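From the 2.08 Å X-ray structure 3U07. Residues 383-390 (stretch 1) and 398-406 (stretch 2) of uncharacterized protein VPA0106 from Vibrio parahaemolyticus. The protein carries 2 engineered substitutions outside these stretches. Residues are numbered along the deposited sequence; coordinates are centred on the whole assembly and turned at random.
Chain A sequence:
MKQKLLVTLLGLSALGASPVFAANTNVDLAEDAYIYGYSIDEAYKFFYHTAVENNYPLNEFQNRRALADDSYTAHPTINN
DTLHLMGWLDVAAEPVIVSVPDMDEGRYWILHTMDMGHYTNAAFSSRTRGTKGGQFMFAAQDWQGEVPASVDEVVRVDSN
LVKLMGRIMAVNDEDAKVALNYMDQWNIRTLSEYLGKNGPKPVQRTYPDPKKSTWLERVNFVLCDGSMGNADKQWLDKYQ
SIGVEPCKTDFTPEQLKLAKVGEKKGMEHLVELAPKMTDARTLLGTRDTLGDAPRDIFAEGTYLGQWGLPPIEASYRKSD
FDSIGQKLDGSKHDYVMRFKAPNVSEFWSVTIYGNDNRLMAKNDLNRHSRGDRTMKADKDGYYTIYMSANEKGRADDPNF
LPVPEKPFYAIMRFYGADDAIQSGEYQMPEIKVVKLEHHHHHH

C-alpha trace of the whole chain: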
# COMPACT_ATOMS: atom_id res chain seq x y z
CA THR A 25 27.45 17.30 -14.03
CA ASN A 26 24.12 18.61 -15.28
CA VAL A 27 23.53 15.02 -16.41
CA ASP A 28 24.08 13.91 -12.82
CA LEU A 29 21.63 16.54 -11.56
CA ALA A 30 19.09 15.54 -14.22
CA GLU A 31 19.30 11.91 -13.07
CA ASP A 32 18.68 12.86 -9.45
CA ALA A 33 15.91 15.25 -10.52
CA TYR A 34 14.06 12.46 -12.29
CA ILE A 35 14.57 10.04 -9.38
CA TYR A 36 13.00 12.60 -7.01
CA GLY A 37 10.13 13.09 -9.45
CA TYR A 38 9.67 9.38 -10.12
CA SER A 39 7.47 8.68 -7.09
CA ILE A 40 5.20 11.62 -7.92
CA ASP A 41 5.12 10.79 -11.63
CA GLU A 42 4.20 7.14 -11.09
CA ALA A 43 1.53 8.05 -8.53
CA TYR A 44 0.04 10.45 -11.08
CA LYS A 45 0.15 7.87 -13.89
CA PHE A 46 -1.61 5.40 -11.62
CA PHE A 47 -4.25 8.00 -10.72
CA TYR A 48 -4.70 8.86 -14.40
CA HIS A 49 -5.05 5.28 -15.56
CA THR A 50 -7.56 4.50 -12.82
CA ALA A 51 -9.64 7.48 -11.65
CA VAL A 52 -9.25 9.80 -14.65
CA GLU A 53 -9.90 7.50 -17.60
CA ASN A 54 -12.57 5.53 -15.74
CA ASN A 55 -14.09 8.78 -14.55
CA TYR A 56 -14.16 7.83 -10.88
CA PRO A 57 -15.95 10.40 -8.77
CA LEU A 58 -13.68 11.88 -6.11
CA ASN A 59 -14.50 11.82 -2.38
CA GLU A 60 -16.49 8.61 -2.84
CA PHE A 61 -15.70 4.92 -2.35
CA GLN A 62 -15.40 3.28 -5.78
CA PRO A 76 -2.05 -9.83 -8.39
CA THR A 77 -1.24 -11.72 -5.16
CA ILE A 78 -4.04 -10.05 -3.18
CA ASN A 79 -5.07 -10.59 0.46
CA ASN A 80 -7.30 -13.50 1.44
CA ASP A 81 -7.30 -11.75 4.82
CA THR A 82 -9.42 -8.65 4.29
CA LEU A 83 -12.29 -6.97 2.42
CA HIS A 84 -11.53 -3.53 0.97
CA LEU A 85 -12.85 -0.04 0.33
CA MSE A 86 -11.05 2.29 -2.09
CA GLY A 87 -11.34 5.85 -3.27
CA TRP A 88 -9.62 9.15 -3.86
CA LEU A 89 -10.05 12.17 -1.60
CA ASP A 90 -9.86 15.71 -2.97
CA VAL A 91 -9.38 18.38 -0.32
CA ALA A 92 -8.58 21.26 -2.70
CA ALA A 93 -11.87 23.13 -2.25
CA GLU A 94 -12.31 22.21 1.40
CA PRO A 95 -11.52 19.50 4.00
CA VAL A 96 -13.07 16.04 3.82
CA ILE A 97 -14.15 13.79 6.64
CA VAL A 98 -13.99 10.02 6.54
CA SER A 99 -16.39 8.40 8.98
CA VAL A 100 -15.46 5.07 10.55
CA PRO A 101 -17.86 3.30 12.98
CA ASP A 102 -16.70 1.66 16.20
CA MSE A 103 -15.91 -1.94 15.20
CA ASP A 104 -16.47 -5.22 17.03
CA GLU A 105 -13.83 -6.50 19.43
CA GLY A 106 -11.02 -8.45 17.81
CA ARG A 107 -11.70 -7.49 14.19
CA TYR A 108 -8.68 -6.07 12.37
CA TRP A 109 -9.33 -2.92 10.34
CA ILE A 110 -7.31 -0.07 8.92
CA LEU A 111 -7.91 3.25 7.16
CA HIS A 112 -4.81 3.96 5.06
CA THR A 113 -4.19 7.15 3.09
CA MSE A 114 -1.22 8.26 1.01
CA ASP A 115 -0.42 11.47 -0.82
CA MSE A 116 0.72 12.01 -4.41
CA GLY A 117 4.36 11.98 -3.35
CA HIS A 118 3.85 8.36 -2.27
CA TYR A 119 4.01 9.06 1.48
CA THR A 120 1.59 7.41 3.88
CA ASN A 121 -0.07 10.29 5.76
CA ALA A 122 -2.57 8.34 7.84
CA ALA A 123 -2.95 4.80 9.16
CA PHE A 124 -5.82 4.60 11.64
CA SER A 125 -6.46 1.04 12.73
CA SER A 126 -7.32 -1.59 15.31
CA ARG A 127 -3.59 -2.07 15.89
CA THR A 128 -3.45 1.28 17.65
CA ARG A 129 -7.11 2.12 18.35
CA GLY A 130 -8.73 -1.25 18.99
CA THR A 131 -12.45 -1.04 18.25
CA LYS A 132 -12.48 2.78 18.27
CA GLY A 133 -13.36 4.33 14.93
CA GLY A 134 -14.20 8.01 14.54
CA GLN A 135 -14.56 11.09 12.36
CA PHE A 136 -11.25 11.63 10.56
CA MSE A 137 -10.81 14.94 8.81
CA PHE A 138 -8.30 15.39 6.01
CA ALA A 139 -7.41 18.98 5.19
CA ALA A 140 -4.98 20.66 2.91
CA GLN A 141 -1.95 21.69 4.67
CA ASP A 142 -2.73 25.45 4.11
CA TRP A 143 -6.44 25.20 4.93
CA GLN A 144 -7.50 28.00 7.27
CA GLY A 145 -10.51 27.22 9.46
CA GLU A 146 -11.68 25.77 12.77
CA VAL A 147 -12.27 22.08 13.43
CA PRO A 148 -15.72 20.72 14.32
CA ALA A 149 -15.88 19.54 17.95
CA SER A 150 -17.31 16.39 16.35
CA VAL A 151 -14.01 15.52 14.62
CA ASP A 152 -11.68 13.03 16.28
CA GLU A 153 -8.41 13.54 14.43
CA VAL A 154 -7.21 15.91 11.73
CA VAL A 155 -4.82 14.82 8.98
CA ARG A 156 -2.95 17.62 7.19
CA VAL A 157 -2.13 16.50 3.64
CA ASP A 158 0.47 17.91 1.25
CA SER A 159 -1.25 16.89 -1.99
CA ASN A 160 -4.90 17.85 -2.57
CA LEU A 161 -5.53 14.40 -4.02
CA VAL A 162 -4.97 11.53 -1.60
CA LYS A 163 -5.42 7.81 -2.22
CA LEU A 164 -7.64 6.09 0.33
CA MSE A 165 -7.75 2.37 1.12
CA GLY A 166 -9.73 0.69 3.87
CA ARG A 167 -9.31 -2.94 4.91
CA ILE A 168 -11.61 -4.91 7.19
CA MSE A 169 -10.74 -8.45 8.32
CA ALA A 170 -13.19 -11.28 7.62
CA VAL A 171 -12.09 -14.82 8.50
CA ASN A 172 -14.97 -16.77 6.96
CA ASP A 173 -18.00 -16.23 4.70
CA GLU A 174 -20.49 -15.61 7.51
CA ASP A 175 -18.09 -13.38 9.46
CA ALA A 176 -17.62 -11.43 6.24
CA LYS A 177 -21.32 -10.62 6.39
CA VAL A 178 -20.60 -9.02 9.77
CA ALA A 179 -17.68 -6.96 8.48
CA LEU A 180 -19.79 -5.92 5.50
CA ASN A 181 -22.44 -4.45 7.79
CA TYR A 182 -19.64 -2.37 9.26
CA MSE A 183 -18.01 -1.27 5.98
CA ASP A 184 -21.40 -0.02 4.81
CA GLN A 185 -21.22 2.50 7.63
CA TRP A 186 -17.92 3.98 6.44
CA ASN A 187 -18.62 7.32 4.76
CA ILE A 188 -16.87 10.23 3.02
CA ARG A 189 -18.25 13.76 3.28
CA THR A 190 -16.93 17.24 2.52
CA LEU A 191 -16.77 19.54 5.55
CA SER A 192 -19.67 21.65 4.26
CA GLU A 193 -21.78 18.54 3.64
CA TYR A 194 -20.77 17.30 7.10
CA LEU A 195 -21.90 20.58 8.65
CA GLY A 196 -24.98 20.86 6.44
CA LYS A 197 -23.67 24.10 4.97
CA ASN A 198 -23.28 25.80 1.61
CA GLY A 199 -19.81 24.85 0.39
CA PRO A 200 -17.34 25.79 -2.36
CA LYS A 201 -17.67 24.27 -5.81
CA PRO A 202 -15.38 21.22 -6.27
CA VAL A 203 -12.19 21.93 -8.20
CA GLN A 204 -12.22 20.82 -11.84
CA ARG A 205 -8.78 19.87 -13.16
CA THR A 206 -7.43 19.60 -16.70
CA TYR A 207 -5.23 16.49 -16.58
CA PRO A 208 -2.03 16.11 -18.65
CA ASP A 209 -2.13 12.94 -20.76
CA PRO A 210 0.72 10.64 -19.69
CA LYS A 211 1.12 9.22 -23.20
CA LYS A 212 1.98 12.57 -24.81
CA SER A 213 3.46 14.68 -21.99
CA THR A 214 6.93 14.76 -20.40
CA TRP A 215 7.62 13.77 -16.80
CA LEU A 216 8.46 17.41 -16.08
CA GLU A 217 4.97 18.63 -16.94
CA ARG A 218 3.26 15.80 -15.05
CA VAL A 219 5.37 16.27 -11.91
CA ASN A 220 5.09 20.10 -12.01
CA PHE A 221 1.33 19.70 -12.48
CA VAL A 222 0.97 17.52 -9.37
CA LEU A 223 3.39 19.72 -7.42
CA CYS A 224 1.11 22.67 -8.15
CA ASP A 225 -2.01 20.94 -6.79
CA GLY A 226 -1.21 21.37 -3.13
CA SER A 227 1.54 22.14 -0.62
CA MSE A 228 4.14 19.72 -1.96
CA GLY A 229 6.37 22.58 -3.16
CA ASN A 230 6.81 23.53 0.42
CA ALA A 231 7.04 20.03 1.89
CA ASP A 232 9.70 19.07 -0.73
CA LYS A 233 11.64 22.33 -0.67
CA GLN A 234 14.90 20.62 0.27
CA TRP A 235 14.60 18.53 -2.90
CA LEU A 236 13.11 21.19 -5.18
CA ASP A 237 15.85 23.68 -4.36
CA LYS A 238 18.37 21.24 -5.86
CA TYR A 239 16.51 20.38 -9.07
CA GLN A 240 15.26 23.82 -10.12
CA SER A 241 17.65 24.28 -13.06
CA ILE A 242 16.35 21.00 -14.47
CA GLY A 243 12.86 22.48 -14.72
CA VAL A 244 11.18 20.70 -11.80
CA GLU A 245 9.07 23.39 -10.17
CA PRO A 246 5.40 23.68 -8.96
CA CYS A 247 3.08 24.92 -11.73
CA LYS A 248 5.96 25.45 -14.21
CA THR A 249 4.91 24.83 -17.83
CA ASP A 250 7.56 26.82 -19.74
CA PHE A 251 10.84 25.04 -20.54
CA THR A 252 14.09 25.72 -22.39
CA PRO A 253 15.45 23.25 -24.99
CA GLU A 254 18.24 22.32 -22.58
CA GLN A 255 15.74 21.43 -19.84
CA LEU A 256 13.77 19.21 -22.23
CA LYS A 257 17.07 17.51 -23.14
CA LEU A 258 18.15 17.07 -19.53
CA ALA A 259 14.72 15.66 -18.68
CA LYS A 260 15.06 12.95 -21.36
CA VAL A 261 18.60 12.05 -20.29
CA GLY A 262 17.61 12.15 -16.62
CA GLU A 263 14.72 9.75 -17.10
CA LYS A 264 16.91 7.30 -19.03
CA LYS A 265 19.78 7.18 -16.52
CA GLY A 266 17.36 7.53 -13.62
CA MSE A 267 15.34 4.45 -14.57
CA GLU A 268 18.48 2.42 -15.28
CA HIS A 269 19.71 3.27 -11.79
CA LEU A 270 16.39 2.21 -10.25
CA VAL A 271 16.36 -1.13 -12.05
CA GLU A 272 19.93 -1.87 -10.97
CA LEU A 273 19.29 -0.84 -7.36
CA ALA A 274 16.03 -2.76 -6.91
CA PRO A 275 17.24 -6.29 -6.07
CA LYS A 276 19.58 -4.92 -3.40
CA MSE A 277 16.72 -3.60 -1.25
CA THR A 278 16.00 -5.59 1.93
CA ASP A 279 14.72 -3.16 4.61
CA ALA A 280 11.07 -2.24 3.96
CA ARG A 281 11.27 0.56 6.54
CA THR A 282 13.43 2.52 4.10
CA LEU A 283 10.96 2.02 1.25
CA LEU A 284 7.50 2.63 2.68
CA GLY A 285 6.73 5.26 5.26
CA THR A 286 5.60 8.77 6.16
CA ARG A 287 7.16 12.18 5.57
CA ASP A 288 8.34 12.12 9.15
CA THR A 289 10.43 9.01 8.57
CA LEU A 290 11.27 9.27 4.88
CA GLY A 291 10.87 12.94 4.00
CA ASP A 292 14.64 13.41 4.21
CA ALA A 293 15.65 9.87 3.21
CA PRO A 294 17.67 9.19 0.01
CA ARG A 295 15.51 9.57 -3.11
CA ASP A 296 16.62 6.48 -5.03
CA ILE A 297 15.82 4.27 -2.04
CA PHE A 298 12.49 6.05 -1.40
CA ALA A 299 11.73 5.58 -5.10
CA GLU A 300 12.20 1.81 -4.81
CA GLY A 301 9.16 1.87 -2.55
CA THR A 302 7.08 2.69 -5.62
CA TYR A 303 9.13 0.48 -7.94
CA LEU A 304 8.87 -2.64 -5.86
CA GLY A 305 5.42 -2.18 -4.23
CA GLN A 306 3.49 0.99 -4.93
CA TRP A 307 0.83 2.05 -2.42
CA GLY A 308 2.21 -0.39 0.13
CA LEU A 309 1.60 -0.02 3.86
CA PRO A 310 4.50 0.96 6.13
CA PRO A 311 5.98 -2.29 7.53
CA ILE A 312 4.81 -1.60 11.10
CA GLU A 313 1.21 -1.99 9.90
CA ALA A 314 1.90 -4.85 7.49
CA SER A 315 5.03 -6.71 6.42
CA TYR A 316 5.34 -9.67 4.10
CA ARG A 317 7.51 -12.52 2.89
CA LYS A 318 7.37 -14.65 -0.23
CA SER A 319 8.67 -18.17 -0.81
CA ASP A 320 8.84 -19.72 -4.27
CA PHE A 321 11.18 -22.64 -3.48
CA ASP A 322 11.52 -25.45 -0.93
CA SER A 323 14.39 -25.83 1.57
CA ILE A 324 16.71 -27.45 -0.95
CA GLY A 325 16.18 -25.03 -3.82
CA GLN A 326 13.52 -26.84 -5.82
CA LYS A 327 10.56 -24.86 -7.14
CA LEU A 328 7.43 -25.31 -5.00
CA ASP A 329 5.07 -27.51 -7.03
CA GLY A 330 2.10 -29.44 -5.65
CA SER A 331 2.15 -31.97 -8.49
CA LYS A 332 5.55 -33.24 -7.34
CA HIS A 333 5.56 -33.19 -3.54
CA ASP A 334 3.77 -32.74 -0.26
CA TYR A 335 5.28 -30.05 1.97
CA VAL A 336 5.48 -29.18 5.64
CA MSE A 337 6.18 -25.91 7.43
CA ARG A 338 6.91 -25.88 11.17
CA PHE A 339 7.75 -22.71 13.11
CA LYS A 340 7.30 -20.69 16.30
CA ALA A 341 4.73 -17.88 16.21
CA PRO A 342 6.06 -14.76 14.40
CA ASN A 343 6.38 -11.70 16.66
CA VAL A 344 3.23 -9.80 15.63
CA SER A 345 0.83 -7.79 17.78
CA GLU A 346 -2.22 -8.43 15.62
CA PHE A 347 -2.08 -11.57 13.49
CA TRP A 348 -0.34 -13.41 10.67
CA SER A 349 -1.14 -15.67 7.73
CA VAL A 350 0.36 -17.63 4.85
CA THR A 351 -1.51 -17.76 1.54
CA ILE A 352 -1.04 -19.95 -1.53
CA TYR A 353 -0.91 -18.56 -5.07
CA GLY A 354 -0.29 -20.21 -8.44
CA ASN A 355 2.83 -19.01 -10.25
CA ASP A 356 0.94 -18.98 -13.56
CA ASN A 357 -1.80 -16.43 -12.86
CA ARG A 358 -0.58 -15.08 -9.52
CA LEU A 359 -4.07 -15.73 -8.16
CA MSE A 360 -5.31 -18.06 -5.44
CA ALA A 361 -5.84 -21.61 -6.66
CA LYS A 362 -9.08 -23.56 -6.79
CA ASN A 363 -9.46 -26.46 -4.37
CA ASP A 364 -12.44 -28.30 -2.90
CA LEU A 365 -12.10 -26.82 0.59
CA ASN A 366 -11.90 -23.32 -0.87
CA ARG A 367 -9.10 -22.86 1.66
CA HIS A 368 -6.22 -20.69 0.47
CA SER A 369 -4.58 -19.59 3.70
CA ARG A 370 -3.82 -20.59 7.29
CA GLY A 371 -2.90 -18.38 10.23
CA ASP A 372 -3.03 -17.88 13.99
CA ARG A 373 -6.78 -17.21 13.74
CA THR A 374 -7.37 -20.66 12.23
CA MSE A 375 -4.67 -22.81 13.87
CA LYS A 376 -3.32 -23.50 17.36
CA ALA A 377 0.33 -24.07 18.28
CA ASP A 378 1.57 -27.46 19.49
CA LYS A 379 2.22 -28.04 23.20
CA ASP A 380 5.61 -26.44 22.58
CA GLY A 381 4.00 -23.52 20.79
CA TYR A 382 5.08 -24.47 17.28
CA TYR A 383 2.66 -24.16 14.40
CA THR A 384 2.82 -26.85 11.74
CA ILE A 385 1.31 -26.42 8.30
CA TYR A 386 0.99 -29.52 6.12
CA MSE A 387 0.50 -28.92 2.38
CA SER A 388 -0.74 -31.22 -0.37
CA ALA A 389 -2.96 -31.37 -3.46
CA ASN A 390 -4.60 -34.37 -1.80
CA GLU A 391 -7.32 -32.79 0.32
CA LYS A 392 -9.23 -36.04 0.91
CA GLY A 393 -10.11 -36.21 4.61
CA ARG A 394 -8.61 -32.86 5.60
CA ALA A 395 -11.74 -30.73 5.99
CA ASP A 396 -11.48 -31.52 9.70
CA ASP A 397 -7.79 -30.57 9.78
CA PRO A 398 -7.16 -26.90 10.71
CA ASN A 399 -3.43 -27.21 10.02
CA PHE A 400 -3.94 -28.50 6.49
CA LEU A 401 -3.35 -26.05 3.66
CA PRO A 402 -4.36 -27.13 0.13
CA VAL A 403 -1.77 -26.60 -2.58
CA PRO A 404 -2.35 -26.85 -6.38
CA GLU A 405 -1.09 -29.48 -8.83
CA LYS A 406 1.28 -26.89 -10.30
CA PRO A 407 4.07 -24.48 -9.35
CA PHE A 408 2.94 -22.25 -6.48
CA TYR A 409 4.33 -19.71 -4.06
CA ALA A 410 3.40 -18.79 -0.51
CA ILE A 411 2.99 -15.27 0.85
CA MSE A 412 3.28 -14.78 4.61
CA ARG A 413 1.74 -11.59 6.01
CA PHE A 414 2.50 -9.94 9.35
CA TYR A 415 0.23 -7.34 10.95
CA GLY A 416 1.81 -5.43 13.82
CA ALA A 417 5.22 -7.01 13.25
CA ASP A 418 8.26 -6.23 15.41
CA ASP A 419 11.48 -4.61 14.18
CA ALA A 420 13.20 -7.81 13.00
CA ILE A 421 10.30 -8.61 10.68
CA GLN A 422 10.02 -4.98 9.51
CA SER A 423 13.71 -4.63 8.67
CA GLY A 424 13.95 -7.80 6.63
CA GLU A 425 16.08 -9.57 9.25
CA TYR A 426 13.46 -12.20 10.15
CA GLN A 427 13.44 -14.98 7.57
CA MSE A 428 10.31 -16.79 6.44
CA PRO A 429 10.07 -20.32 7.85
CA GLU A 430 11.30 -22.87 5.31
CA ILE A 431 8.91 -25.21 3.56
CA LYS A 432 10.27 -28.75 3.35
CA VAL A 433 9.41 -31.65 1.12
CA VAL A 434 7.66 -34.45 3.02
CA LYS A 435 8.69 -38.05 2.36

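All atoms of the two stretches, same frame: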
# COMPACT_ATOMS: atom_id res chain seq x y z
N TYR A 383 3.78 -23.96 15.30
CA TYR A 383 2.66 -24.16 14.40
C TYR A 383 3.24 -25.08 13.34
O TYR A 383 4.43 -25.05 13.05
CB TYR A 383 2.21 -22.84 13.76
CG TYR A 383 1.48 -21.92 14.71
CD1 TYR A 383 2.18 -21.07 15.56
CD2 TYR A 383 0.08 -21.89 14.75
CE1 TYR A 383 1.52 -20.21 16.43
CE2 TYR A 383 -0.59 -21.03 15.61
CZ TYR A 383 0.13 -20.19 16.45
OH TYR A 383 -0.52 -19.34 17.30
N THR A 384 2.38 -25.92 12.77
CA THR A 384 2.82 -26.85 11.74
C THR A 384 1.80 -26.87 10.63
O THR A 384 0.66 -27.27 10.84
CB THR A 384 2.97 -28.28 12.30
OG1 THR A 384 4.05 -28.33 13.23
CG2 THR A 384 3.24 -29.26 11.16
N ILE A 385 2.21 -26.42 9.45
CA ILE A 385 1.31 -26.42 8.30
C ILE A 385 1.70 -27.56 7.36
O ILE A 385 2.86 -27.67 6.95
CB ILE A 385 1.39 -25.08 7.52
CG1 ILE A 385 0.90 -23.93 8.41
CG2 ILE A 385 0.58 -25.19 6.23
CD1 ILE A 385 0.97 -22.57 7.74
N TYR A 386 0.74 -28.41 7.03
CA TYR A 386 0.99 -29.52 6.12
C TYR A 386 0.30 -29.17 4.81
O TYR A 386 -0.88 -28.81 4.81
CB TYR A 386 0.46 -30.84 6.69
CG TYR A 386 0.84 -32.05 5.87
CD1 TYR A 386 0.17 -32.36 4.69
CD2 TYR A 386 1.91 -32.87 6.26
CE1 TYR A 386 0.55 -33.46 3.91
CE2 TYR A 386 2.29 -33.97 5.48
CZ TYR A 386 1.61 -34.26 4.31
OH TYR A 386 1.99 -35.34 3.53
N MSE A 387 1.03 -29.27 3.70
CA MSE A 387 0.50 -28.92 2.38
C MSE A 387 0.51 -30.05 1.37
O MSE A 387 1.50 -30.76 1.22
CB MSE A 387 1.29 -27.75 1.80
CG MSE A 387 1.21 -26.45 2.60
SE MSE A 387 2.61 -25.20 2.13
CE MSE A 387 3.96 -25.95 3.28
N SER A 388 -0.60 -30.19 0.65
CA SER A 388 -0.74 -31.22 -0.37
C SER A 388 -1.89 -30.90 -1.32
O SER A 388 -2.75 -30.07 -1.01
CB SER A 388 -0.98 -32.59 0.26
OG SER A 388 -1.25 -33.56 -0.73
N ALA A 389 -1.90 -31.55 -2.47
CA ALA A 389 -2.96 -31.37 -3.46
C ALA A 389 -4.04 -32.39 -3.10
O ALA A 389 -5.18 -32.31 -3.57
CB ALA A 389 -2.43 -31.62 -4.86
N ASN A 390 -3.67 -33.34 -2.25
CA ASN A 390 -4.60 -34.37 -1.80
C ASN A 390 -5.33 -33.87 -0.56
O ASN A 390 -4.84 -34.00 0.56
CB ASN A 390 -3.85 -35.66 -1.47
CG ASN A 390 -4.74 -36.70 -0.84
OD1 ASN A 390 -5.91 -36.84 -1.22
ND2 ASN A 390 -4.21 -37.45 0.12
N PRO A 398 -7.44 -28.34 10.73
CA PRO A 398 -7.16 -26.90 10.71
C PRO A 398 -5.75 -26.53 10.26
O PRO A 398 -5.52 -25.43 9.79
CB PRO A 398 -7.43 -26.49 12.15
CG PRO A 398 -6.91 -27.66 12.90
CD PRO A 398 -7.49 -28.83 12.11
N ASN A 399 -4.81 -27.47 10.41
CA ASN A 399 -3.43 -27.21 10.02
C ASN A 399 -3.13 -27.61 8.58
O ASN A 399 -1.99 -27.48 8.12
CB ASN A 399 -2.46 -27.93 10.97
CG ASN A 399 -2.55 -27.42 12.39
OD1 ASN A 399 -2.94 -26.28 12.63
ND2 ASN A 399 -2.17 -28.26 13.35
N PHE A 400 -4.14 -28.10 7.87
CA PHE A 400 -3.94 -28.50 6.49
C PHE A 400 -4.18 -27.35 5.52
O PHE A 400 -5.23 -26.70 5.56
CB PHE A 400 -4.87 -29.65 6.11
CG PHE A 400 -4.68 -30.12 4.69
CD1 PHE A 400 -3.62 -30.95 4.36
CD2 PHE A 400 -5.52 -29.65 3.68
CE1 PHE A 400 -3.40 -31.32 3.04
CE2 PHE A 400 -5.31 -30.02 2.36
CZ PHE A 400 -4.24 -30.85 2.03
N LEU A 401 -3.22 -27.11 4.65
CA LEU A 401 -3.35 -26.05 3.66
C LEU A 401 -3.23 -26.64 2.27
O LEU A 401 -2.17 -27.15 1.89
CB LEU A 401 -2.28 -24.97 3.88
CG LEU A 401 -2.24 -23.78 2.91
CD1 LEU A 401 -3.64 -23.21 2.69
CD2 LEU A 401 -1.31 -22.72 3.47
N PRO A 402 -4.33 -26.60 1.49
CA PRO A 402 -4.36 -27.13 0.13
C PRO A 402 -3.32 -26.42 -0.73
O PRO A 402 -3.05 -25.24 -0.53
CB PRO A 402 -5.78 -26.83 -0.33
CG PRO A 402 -6.57 -26.90 0.93
CD PRO A 402 -5.67 -26.14 1.89
N VAL A 403 -2.75 -27.15 -1.68
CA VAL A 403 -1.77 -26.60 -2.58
C VAL A 403 -2.12 -27.18 -3.95
O VAL A 403 -2.51 -28.34 -4.04
CB VAL A 403 -0.35 -26.97 -2.09
CG1 VAL A 403 0.49 -27.53 -3.22
CG2 VAL A 403 0.31 -25.74 -1.47
N PRO A 404 -2.02 -26.38 -5.02
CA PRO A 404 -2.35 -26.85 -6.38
C PRO A 404 -1.37 -27.81 -7.04
O PRO A 404 -0.21 -27.91 -6.65
CB PRO A 404 -2.47 -25.54 -7.15
CG PRO A 404 -1.37 -24.73 -6.56
CD PRO A 404 -1.52 -25.00 -5.06
N GLU A 405 -1.87 -28.52 -8.05
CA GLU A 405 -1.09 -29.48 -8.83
C GLU A 405 -0.24 -28.74 -9.86
O GLU A 405 -0.19 -29.13 -11.03
CB GLU A 405 -2.02 -30.45 -9.56
CG GLU A 405 -2.93 -31.27 -8.66
CD GLU A 405 -2.45 -32.69 -8.49
OE1 GLU A 405 -1.32 -32.88 -7.99
OE2 GLU A 405 -3.20 -33.62 -8.85
N LYS A 406 0.43 -27.68 -9.42
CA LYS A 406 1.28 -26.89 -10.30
C LYS A 406 2.23 -26.04 -9.47
O LYS A 406 2.16 -26.04 -8.24
CB LYS A 406 0.41 -25.97 -11.17
CG LYS A 406 -0.59 -25.14 -10.38
CD LYS A 406 -1.12 -23.97 -11.21
CE LYS A 406 -2.21 -23.20 -10.46
NZ LYS A 406 -2.70 -22.04 -11.24

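Stretch 1 is largely a β-strand, and stretch 2 runs alongside in the same general direction, their strand axes inclined by 34°. Together they bury 563 Å², and three backbone hydrogen bonds carry the pairing.

Y383 stands clear of stretch 2, so the contact begins at T384, whose carbonyl O lies 3.2 Å from CB of N399. I385 follows, buried, and its CG2 packs 3.7 Å from CB of L401; a branched aliphatic side chain favours the extended backbone and fills this apolar space.

Y386 is the centre of the pairing. Its N donates to O of N399 (3.1 Å), and its O accepts from N of L401 (2.9 Å, nearly linear). One residue thus bonds to the two neighbours of F400, the parallel pattern. The side chains of Y386 and F400 share one face of the sheet, with CD1 of Y386 4.1 Å from CD1 of F400. The partly exposed tyrosine has its OH hydrogen-bonded elsewhere in the structure; the buried phenylalanine has no polar side-chain group to satisfy.

M387, a selenomethionine, turns to the face shared with L401. Its CG lies 4.0 Å from CB of L401 and its CB 4.0 Å from CG2 of V403, while the flexible end leads away from stretch 2.

S388 O accepts from N of V403 (3.0 Å). The inward donors are N of L401 and N of V403, so the proline between them, which has no N-H, costs the pairing nothing. S388 CB touches CE1 of F400 at 3.9 Å, though the side chain points away overall, and its OG accepts from N of N390 (2.9 Å), tying N390 back to S388.

A389 points toward stretch 2 with only a methyl group, its CB 3.6 Å from E405 OE1 and its CA 3.1 Å from V403 O. The CA-to-CB bond of N390 points away, but its O rests 3.5 Å from F400 CZ.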